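Local coordinates for ribosomal-protein-alanine acetyltransferase (Clostridium acetobutylicum, PDB 3DNS) that probably acetylates the N-terminal alanine of a ribosomal protein, and is represented here by the N-terminal, GNAT-type domain of a longer chain, at residues V92-F97 with F122-D127; E66-F71 with L100-E105; E73-S78 with N82-I87. All blocks are in the same frame, centred on the assembly; numbering follows the deposited sequence.

Contact 1: residues V92-F97 with F122-D127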
loop_
_atom_site.group_PDB
_atom_site.type_symbol
_atom_site.label_atom_id
_atom_site.label_comp_id
_atom_site.label_asym_id
_atom_site.label_seq_id
_atom_site.Cartn_x
_atom_site.Cartn_y
_atom_site.Cartn_z
ATOM N N VAL A 92 4.953 -0.430 -12.349
ATOM C CA VAL A 92 3.495 -0.428 -12.411
ATOM C C VAL A 92 3.113 -1.097 -13.723
ATOM O O VAL A 92 3.805 -0.958 -14.732
ATOM C CB VAL A 92 2.881 1.018 -12.314
ATOM C CG1 VAL A 92 1.345 1.008 -12.487
ATOM C CG2 VAL A 92 3.270 1.732 -10.956
ATOM N N SER A 93 2.001 -1.817 -13.697
ATOM C CA SER A 93 1.550 -2.596 -14.854
ATOM C C SER A 93 1.119 -1.666 -15.979
ATOM O O SER A 93 0.196 -0.866 -15.799
ATOM C CB SER A 93 0.376 -3.457 -14.418
ATOM O OG SER A 93 -0.172 -4.151 -15.513
ATOM N N THR A 94 1.784 -1.756 -17.130
ATOM C CA THR A 94 1.540 -0.808 -18.240
ATOM C C THR A 94 0.317 -1.206 -19.088
ATOM O O THR A 94 -0.176 -0.455 -19.964
ATOM C CB THR A 94 2.792 -0.675 -19.147
ATOM O OG1 THR A 94 2.988 -1.880 -19.883
ATOM C CG2 THR A 94 4.043 -0.407 -18.334
ATOM N N GLN A 95 -0.167 -2.407 -18.828
ATOM C CA GLN A 95 -1.301 -2.978 -19.534
ATOM C C GLN A 95 -2.557 -2.106 -19.441
ATOM O O GLN A 95 -3.191 -1.809 -20.475
ATOM C CB GLN A 95 -1.520 -4.383 -18.981
ATOM C CG GLN A 95 -2.892 -4.965 -19.156
ATOM C CD GLN A 95 -2.970 -6.359 -18.585
ATOM O OE1 GLN A 95 -2.204 -6.698 -17.672
ATOM N NE2 GLN A 95 -3.887 -7.190 -19.110
ATOM N N PRO A 96 -2.918 -1.656 -18.216
ATOM C CA PRO A 96 -4.109 -0.841 -18.122
ATOM C C PRO A 96 -4.007 0.416 -18.980
ATOM O O PRO A 96 -4.982 0.831 -19.570
ATOM C CB PRO A 96 -4.190 -0.473 -16.629
ATOM C CG PRO A 96 -3.369 -1.483 -15.928
ATOM C CD PRO A 96 -2.273 -1.820 -16.907
ATOM N N PHE A 97 -2.826 1.018 -19.050
ATOM C CA PHE A 97 -2.647 2.254 -19.811
ATOM C C PHE A 97 -2.856 2.016 -21.298
ATOM O O PHE A 97 -3.508 2.809 -22.015
ATOM C CB PHE A 97 -1.251 2.807 -19.620
ATOM C CG PHE A 97 -1.018 3.373 -18.282
ATOM C CD1 PHE A 97 -1.254 4.712 -18.042
ATOM C CD2 PHE A 97 -0.530 2.553 -17.242
ATOM C CE1 PHE A 97 -1.054 5.237 -16.772
ATOM C CE2 PHE A 97 -0.332 3.062 -15.999
ATOM C CZ PHE A 97 -0.578 4.421 -15.756
ATOM N N PHE A 122 7.977 5.611 -16.799
ATOM C CA PHE A 122 7.245 5.812 -18.054
ATOM C C PHE A 122 6.520 7.088 -18.072
ATOM O O PHE A 122 6.011 7.525 -17.030
ATOM C CB PHE A 122 6.194 4.738 -18.283
ATOM C CG PHE A 122 6.756 3.418 -18.595
ATOM C CD1 PHE A 122 7.626 3.255 -19.685
ATOM C CD2 PHE A 122 6.389 2.324 -17.876
ATOM C CE1 PHE A 122 8.134 2.000 -20.009
ATOM C CE2 PHE A 122 6.867 1.090 -18.196
ATOM C CZ PHE A 122 7.754 0.913 -19.248
ATOM N N LEU A 123 6.439 7.684 -19.272
ATOM C CA LEU A 123 5.611 8.859 -19.489
ATOM C C LEU A 123 4.522 8.462 -20.457
ATOM O O LEU A 123 4.803 8.138 -21.613
ATOM C CB LEU A 123 6.466 10.061 -20.002
ATOM C CG LEU A 123 5.746 11.406 -20.208
ATOM C CD1 LEU A 123 5.288 12.021 -18.858
ATOM C CD2 LEU A 123 6.615 12.444 -21.050
ATOM N N PHE A 124 3.274 8.485 -19.975
ATOM C CA PHE A 124 2.084 8.215 -20.803
ATOM C C PHE A 124 1.308 9.478 -21.130
ATOM O O PHE A 124 1.261 10.367 -20.329
ATOM C CB PHE A 124 1.169 7.261 -20.070
ATOM C CG PHE A 124 1.703 5.907 -19.969
ATOM C CD1 PHE A 124 1.603 5.045 -21.033
ATOM C CD2 PHE A 124 2.245 5.448 -18.805
ATOM C CE1 PHE A 124 2.115 3.764 -20.946
ATOM C CE2 PHE A 124 2.751 4.144 -18.725
ATOM C CZ PHE A 124 2.685 3.322 -19.794
ATOM N N GLY A 125 0.643 9.553 -22.276
ATOM C CA GLY A 125 -0.152 10.740 -22.557
ATOM C C GLY A 125 -1.489 10.407 -23.186
ATOM O O GLY A 125 -1.635 9.357 -23.830
HETATM N N MSE A 126 -2.472 11.288 -22.953
HETATM C CA MSE A 126 -3.780 11.190 -23.581
HETATM C C MSE A 126 -4.363 12.581 -23.726
HETATM O O MSE A 126 -4.332 13.376 -22.803
HETATM C CB MSE A 126 -4.727 10.311 -22.743
HETATM C CG MSE A 126 -6.131 10.276 -23.255
HETATM SE SE MSE A 126 -7.292 8.994 -22.327
HETATM C CE MSE A 126 -6.454 7.306 -22.842
ATOM N N ASP A 127 -4.903 12.860 -24.892
ATOM C CA ASP A 127 -5.649 14.111 -25.099
ATOM C C ASP A 127 -7.171 13.905 -25.126
ATOM O O ASP A 127 -7.647 12.757 -25.178
ATOM C CB ASP A 127 -5.094 14.926 -26.277
ATOM C CG ASP A 127 -5.335 14.309 -27.590
ATOM O OD1 ASP A 127 -6.183 13.408 -27.742
ATOM O OD2 ASP A 127 -4.644 14.737 -28.515
#
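F97 and F124 lie against each other as an offset stack: the planes are within 7° of parallel and the ring centroids 4.2 Å apart. The overlap is displaced. CG of F97 sits over the centre of the F124 ring, 3.8 Å above its plane, whereas F124 presents its CD2 toward the rim of the F97 ring, with F97 CD1 3.7 Å from F124 CD2. The displacement brings the CB of F97 over the same face of F124, so a CH-pi contact joins the stack, with 3.9 Å from F97 CB to the F124 centroid and the approach 16° off the ring normal. Both rings are swung to the backbone-N side, opposite the carbonyl carbon (chi1 near -70° in each), and with these torsions the ring from the short helix and the ring from the strand reach each other although the CA atoms of F97 and F124 stay 7.7 Å apart. T94 meets the edge of the F124 ring instead of its face; its CB lies near the ring plane, 4.1 Å from CZ of F124. T94 also approaches F122, two residues earlier in the strand, but too closely in the model for the detail to be trusted. Around the contact, F102 meets F97 edge-to-face and F104 does the same with F122, while P96 and F97 reach helix 61-78 through I64 and L68. Strand 117-127, which carries F122 and F124, is bordered by strands 83-89 and 103-114, and helix 95-99 packs on the face that carries F124.

Contact 2: residues E66-F71 with L100-E105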
loop_
_atom_site.group_PDB
_atom_site.type_symbol
_atom_site.label_atom_id
_atom_site.label_comp_id
_atom_site.label_asym_id
_atom_site.label_seq_id
_atom_site.Cartn_x
_atom_site.Cartn_y
_atom_site.Cartn_z
ATOM N N GLU A 66 -9.693 1.383 -13.493
ATOM C CA GLU A 66 -10.767 2.185 -12.907
ATOM C C GLU A 66 -10.217 3.518 -12.415
ATOM O O GLU A 66 -10.809 4.590 -12.645
ATOM C CB GLU A 66 -11.467 1.439 -11.777
ATOM C CG GLU A 66 -12.528 2.271 -11.069
ATOM C CD GLU A 66 -13.323 1.460 -10.078
ATOM O OE1 GLU A 66 -13.986 0.507 -10.480
ATOM O OE2 GLU A 66 -13.290 1.772 -8.892
ATOM N N ILE A 67 -9.086 3.489 -11.735
ATOM C CA ILE A 67 -8.551 4.728 -11.168
ATOM C C ILE A 67 -8.299 5.736 -12.302
ATOM O O ILE A 67 -8.682 6.886 -12.250
ATOM C CB ILE A 67 -7.249 4.425 -10.335
ATOM C CG1 ILE A 67 -7.597 3.586 -9.089
ATOM C CG2 ILE A 67 -6.467 5.717 -9.955
ATOM C CD1 ILE A 67 -6.415 2.785 -8.488
ATOM N N LEU A 68 -7.647 5.260 -13.348
ATOM C CA LEU A 68 -7.331 6.082 -14.484
ATOM C C LEU A 68 -8.592 6.592 -15.176
ATOM O O LEU A 68 -8.673 7.734 -15.553
ATOM C CB LEU A 68 -6.449 5.281 -15.459
ATOM C CG LEU A 68 -4.982 5.090 -15.071
ATOM C CD1 LEU A 68 -4.353 3.954 -15.942
ATOM C CD2 LEU A 68 -4.172 6.418 -15.256
ATOM N N SER A 69 -9.598 5.738 -15.309
ATOM C CA SER A 69 -10.827 6.094 -15.967
ATOM C C SER A 69 -11.559 7.152 -15.161
ATOM O O SER A 69 -12.002 8.134 -15.714
ATOM C CB SER A 69 -11.720 4.863 -16.252
ATOM O OG SER A 69 -11.090 4.047 -17.217
ATOM N N VAL A 70 -11.655 6.935 -13.872
ATOM C CA VAL A 70 -12.267 7.887 -12.946
ATOM C C VAL A 70 -11.608 9.245 -12.998
ATOM O O VAL A 70 -12.309 10.269 -13.111
ATOM C CB VAL A 70 -12.242 7.370 -11.448
ATOM C CG1 VAL A 70 -12.710 8.447 -10.506
ATOM C CG2 VAL A 70 -13.154 6.065 -11.256
ATOM N N PHE A 71 -10.275 9.260 -12.915
ATOM C CA PHE A 71 -9.518 10.516 -12.861
ATOM C C PHE A 71 -9.512 11.237 -14.213
ATOM O O PHE A 71 -9.594 12.462 -14.288
ATOM C CB PHE A 71 -8.115 10.269 -12.286
ATOM C CG PHE A 71 -7.503 11.479 -11.608
ATOM C CD1 PHE A 71 -8.124 12.080 -10.514
ATOM C CD2 PHE A 71 -6.318 12.034 -12.072
ATOM C CE1 PHE A 71 -7.550 13.184 -9.881
ATOM C CE2 PHE A 71 -5.775 13.165 -11.471
ATOM C CZ PHE A 71 -6.379 13.735 -10.387
ATOM N N LEU A 100 -6.521 1.371 -22.236
ATOM C CA LEU A 100 -7.382 2.541 -22.202
ATOM C C LEU A 100 -7.046 3.516 -23.344
ATOM O O LEU A 100 -7.747 4.499 -23.533
ATOM C CB LEU A 100 -7.282 3.226 -20.853
ATOM C CG LEU A 100 -7.847 2.452 -19.680
ATOM C CD1 LEU A 100 -7.449 3.166 -18.348
ATOM C CD2 LEU A 100 -9.389 2.379 -19.809
ATOM N N GLY A 101 -5.999 3.233 -24.120
ATOM C CA GLY A 101 -5.653 4.086 -25.230
ATOM C C GLY A 101 -4.609 5.185 -24.994
ATOM O O GLY A 101 -4.448 6.079 -25.851
ATOM N N PHE A 102 -3.894 5.129 -23.877
ATOM C CA PHE A 102 -2.798 6.086 -23.651
ATOM C C PHE A 102 -1.636 5.811 -24.575
ATOM O O PHE A 102 -1.311 4.665 -24.821
ATOM C CB PHE A 102 -2.224 5.994 -22.248
ATOM C CG PHE A 102 -3.111 6.498 -21.182
ATOM C CD1 PHE A 102 -2.978 7.787 -20.715
ATOM C CD2 PHE A 102 -4.041 5.669 -20.598
ATOM C CE1 PHE A 102 -3.795 8.283 -19.740
ATOM C CE2 PHE A 102 -4.874 6.158 -19.554
ATOM C CZ PHE A 102 -4.721 7.469 -19.140
ATOM N N ALA A 103 -0.992 6.880 -25.029
ATOM C CA ALA A 103 0.290 6.794 -25.751
ATOM C C ALA A 103 1.491 6.750 -24.763
ATOM O O ALA A 103 1.506 7.407 -23.728
ATOM C CB ALA A 103 0.420 7.996 -26.734
ATOM N N PHE A 104 2.505 5.960 -25.103
ATOM C CA PHE A 104 3.811 6.042 -24.455
ATOM C C PHE A 104 4.526 7.248 -25.046
ATOM O O PHE A 104 4.833 7.244 -26.239
ATOM C CB PHE A 104 4.642 4.790 -24.811
ATOM C CG PHE A 104 4.336 3.572 -23.952
ATOM C CD1 PHE A 104 5.059 3.324 -22.789
ATOM C CD2 PHE A 104 3.371 2.649 -24.332
ATOM C CE1 PHE A 104 4.850 2.153 -22.030
ATOM C CE2 PHE A 104 3.136 1.477 -23.538
ATOM C CZ PHE A 104 3.894 1.251 -22.402
ATOM N N GLU A 105 4.765 8.286 -24.263
ATOM C CA GLU A 105 5.359 9.496 -24.806
ATOM C C GLU A 105 6.834 9.585 -24.506
ATOM O O GLU A 105 7.552 10.299 -25.175
ATOM C CB GLU A 105 4.586 10.750 -24.382
ATOM C CG GLU A 105 3.180 10.702 -24.962
ATOM C CD GLU A 105 2.389 11.991 -24.866
ATOM O OE1 GLU A 105 1.304 11.996 -25.471
ATOM O OE2 GLU A 105 2.824 12.979 -24.236
#
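Helix 61-78 passes the turn that leads from helix 95-99 into strand 103-114, and the backbones come closest at S69 and L100, whose CA atoms are 8.0 Å apart. L68 and L100 point their side chains at each other and meet obliquely. The methyl CD1 of L100 rests beside the root of L68, 3.7 Å from its CB, and also lies 4.0 Å from L68 CD1. The other methyl of L100, CD2, goes to the neighbouring helix residue and stops 3.5 Å from S69 OG. This is packing of a methyl against a hydroxyl oxygen, since the polar partner of S69 OG is the carbonyl O of K65, one turn back in the same helix. With chi1 at -67°, OG stands beside its own backbone N, where it reaches K65 O, while the L100 methyl merely packs against it. The turn itself is a Schellman motif ending helix 95-99: G101 leaves the helix with a positive phi of 94°, and the chain then swings F102 inward. In the GNAT-type fold to which this domain belongs, helices pack on the faces of a central sheet, and here L100 and F102 connect one such helix to the start of strand 103-114, outermost within this chain. F102 takes part by its far end alone; CZ of the ring approaches L68 CD2 at 4.1 Å, obliquely to the ring. The two methyls of L68 are thereby divided, CD1 near L100 and CD2 near F102. L68 also touches I86 of strand 83-89, and F102 reaches the same I86. G101 is tied to the C-terminal helix by N130 ND2, which hydrogen-bonds to its carbonyl O.

Contact 3: residues E73-S78 with N82-I87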
loop_
_atom_site.group_PDB
_atom_site.type_symbol
_atom_site.label_atom_id
_atom_site.label_comp_id
_atom_site.label_asym_id
_atom_site.label_seq_id
_atom_site.Cartn_x
_atom_site.Cartn_y
_atom_site.Cartn_z
ATOM N N GLU A 73 -11.925 11.127 -16.535
ATOM C CA GLU A 73 -13.252 11.713 -16.649
ATOM C C GLU A 73 -13.319 13.046 -15.897
ATOM O O GLU A 73 -13.840 14.050 -16.433
ATOM C CB GLU A 73 -14.354 10.754 -16.154
ATOM C CG GLU A 73 -15.830 11.358 -16.162
ATOM C CD GLU A 73 -16.441 11.457 -17.537
ATOM O OE1 GLU A 73 -15.856 10.892 -18.495
ATOM O OE2 GLU A 73 -17.524 12.095 -17.682
ATOM N N PHE A 74 -12.791 13.040 -14.682
ATOM C CA PHE A 74 -12.635 14.261 -13.870
ATOM C C PHE A 74 -11.837 15.386 -14.547
ATOM O O PHE A 74 -12.262 16.523 -14.570
ATOM C CB PHE A 74 -11.927 13.913 -12.553
ATOM C CG PHE A 74 -11.705 15.119 -11.605
ATOM C CD1 PHE A 74 -12.775 15.834 -11.088
ATOM C CD2 PHE A 74 -10.419 15.512 -11.250
ATOM C CE1 PHE A 74 -12.549 16.904 -10.236
ATOM C CE2 PHE A 74 -10.184 16.573 -10.432
ATOM C CZ PHE A 74 -11.232 17.271 -9.922
ATOM N N LEU A 75 -10.649 15.063 -15.030
ATOM C CA LEU A 75 -9.774 16.054 -15.683
ATOM C C LEU A 75 -10.312 16.586 -17.007
ATOM O O LEU A 75 -10.344 17.830 -17.235
ATOM C CB LEU A 75 -8.358 15.452 -15.869
ATOM C CG LEU A 75 -7.489 15.187 -14.586
ATOM C CD1 LEU A 75 -6.124 14.641 -14.945
ATOM C CD2 LEU A 75 -7.280 16.389 -13.720
ATOM N N PHE A 76 -10.723 15.665 -17.880
ATOM C CA PHE A 76 -11.258 16.009 -19.201
ATOM C C PHE A 76 -12.649 16.623 -19.192
ATOM O O PHE A 76 -12.890 17.524 -19.970
ATOM C CB PHE A 76 -11.272 14.804 -20.153
ATOM C CG PHE A 76 -9.916 14.310 -20.498
ATOM C CD1 PHE A 76 -8.990 15.152 -21.116
ATOM C CD2 PHE A 76 -9.532 13.004 -20.195
ATOM C CE1 PHE A 76 -7.731 14.700 -21.449
ATOM C CE2 PHE A 76 -8.243 12.538 -20.549
ATOM C CZ PHE A 76 -7.348 13.376 -21.147
ATOM N N LYS A 77 -13.552 16.138 -18.357
ATOM C CA LYS A 77 -14.942 16.511 -18.483
ATOM C C LYS A 77 -15.447 17.429 -17.413
ATOM O O LYS A 77 -16.434 18.096 -17.626
ATOM C CB LYS A 77 -15.836 15.271 -18.513
ATOM C CG LYS A 77 -15.285 14.201 -19.425
ATOM C CD LYS A 77 -15.597 14.537 -20.854
ATOM C CE LYS A 77 -16.940 14.053 -21.250
ATOM N NZ LYS A 77 -16.974 14.150 -22.731
ATOM N N SER A 78 -14.771 17.453 -16.256
ATOM C CA SER A 78 -15.116 18.368 -15.150
ATOM C C SER A 78 -14.060 19.430 -14.894
ATOM O O SER A 78 -14.281 20.271 -14.047
ATOM C CB SER A 78 -15.329 17.575 -13.873
ATOM O OG SER A 78 -16.391 16.684 -14.061
ATOM N N ASN A 82 -7.103 19.596 -21.782
ATOM C CA ASN A 82 -6.992 19.051 -23.132
ATOM C C ASN A 82 -6.008 17.885 -23.248
ATOM O O ASN A 82 -6.193 16.936 -24.032
ATOM C CB ASN A 82 -6.602 20.169 -24.115
ATOM C CG ASN A 82 -6.513 19.669 -25.538
ATOM O OD1 ASN A 82 -7.514 19.271 -26.125
ATOM N ND2 ASN A 82 -5.320 19.614 -26.066
ATOM N N LYS A 83 -4.927 17.984 -22.500
ATOM C CA LYS A 83 -3.865 17.023 -22.544
ATOM C C LYS A 83 -3.466 16.658 -21.131
ATOM O O LYS A 83 -3.233 17.533 -20.278
ATOM C CB LYS A 83 -2.663 17.615 -23.284
ATOM C CG LYS A 83 -1.456 16.692 -23.437
ATOM C CD LYS A 83 -1.717 15.474 -24.284
ATOM C CE LYS A 83 -0.693 14.322 -23.941
ATOM N NZ LYS A 83 0.681 14.698 -24.313
ATOM N N VAL A 84 -3.453 15.353 -20.880
ATOM C CA VAL A 84 -3.028 14.790 -19.652
ATOM C C VAL A 84 -1.777 13.890 -19.881
ATOM O O VAL A 84 -1.747 13.026 -20.770
ATOM C CB VAL A 84 -4.179 13.977 -19.010
ATOM C CG1 VAL A 84 -3.696 13.215 -17.790
ATOM C CG2 VAL A 84 -5.403 14.915 -18.650
ATOM N N ASN A 85 -0.755 14.110 -19.072
ATOM C CA ASN A 85 0.388 13.191 -18.960
ATOM C C ASN A 85 0.522 12.560 -17.567
ATOM O O ASN A 85 0.253 13.177 -16.574
ATOM C CB ASN A 85 1.706 13.881 -19.291
ATOM C CG ASN A 85 1.901 14.019 -20.751
ATOM O OD1 ASN A 85 1.241 14.850 -21.384
ATOM N ND2 ASN A 85 2.750 13.159 -21.322
ATOM N N ILE A 86 0.953 11.310 -17.560
ATOM C CA ILE A 86 1.072 10.467 -16.354
ATOM C C ILE A 86 2.500 9.873 -16.324
ATOM O O ILE A 86 2.986 9.297 -17.294
ATOM C CB ILE A 86 0.080 9.347 -16.308
ATOM C CG1 ILE A 86 -1.334 9.887 -16.645
ATOM C CG2 ILE A 86 0.167 8.697 -14.894
ATOM C CD1 ILE A 86 -2.602 8.866 -16.524
ATOM N N ILE A 87 3.164 10.113 -15.198
ATOM C CA ILE A 87 4.478 9.588 -14.875
ATOM C C ILE A 87 4.246 8.485 -13.869
ATOM O O ILE A 87 3.636 8.703 -12.801
ATOM C CB ILE A 87 5.324 10.667 -14.163
ATOM C CG1 ILE A 87 5.433 11.949 -15.004
ATOM C CG2 ILE A 87 6.690 10.095 -13.804
ATOM C CD1 ILE A 87 6.101 13.091 -14.335
#
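V84 is gripped by L75 and F76, the pair that joins the helix to the following strand in the beta-alpha-beta unit made of strand 46-53, helix 61-78 and strand 83-89. The segments run nearly antiparallel, at 166° with axes 9.4 Å apart. The tight part is built round one methyl. CG2 of V84 stands 3.5 Å from F76 CZ and 3.8 Å from L75 CD1, so both helix side chains converge on it, F76 obliquely to its ring and L75 at about a right angle. CG1, on the side opposite the backbone N of V84, takes a lesser share and meets L75 CD1 alone. On the sheet side V84 also touches F49 of strand 46-53, while the F76 ring stacks with Y131 of the C-terminal helix and touches M126 of the adjoining strand, an arrangement that leaves this end buried.

The other end of the contact is looser. N82 and K83 turn their side chains away from the helix and offer backbone: the F76 ring meets the carbonyl O of N82 at its edge, near the ring plane, with F76 CE1 3.7 Å from N82 O. K83 instead extends along the strand to the flank of N85, and its ammonium nitrogen also forms a salt bridge with E105 of strand 103-114; E105 in turn accepts a hydrogen bond from N85 ND2, a shared carboxylate that probably steadies both. The bond from K83 NZ to N85 OD1 is 3.0 Å long, meets the carbonyl at 125° and comes in tilted 19° from its plane.

The three contacts converge on one mixed sheet, in which strand 117-127 of contact 1 lies between strand 83-89 of contact 3 and strand 103-114 of contact 2. Contacts 1 and 2 have centres about 6 Å apart, contacts 2 and 3 about 9 Å, and contacts 1 and 3 about 13 Å. Contacts 2 and 3 share helix 61-78. Along the chain contact 3 closes first, within the span bridged by contact 2, and contact 2 alternates its segments with those of contact 1. Probable backbone bonds, F124 N to I86 O and E105 N to L123 O, tie strand 117-127 to its two neighbours. Together the contacts fasten helices 61-78 and 95-99 to the C-terminal half of the GNAT-type domain.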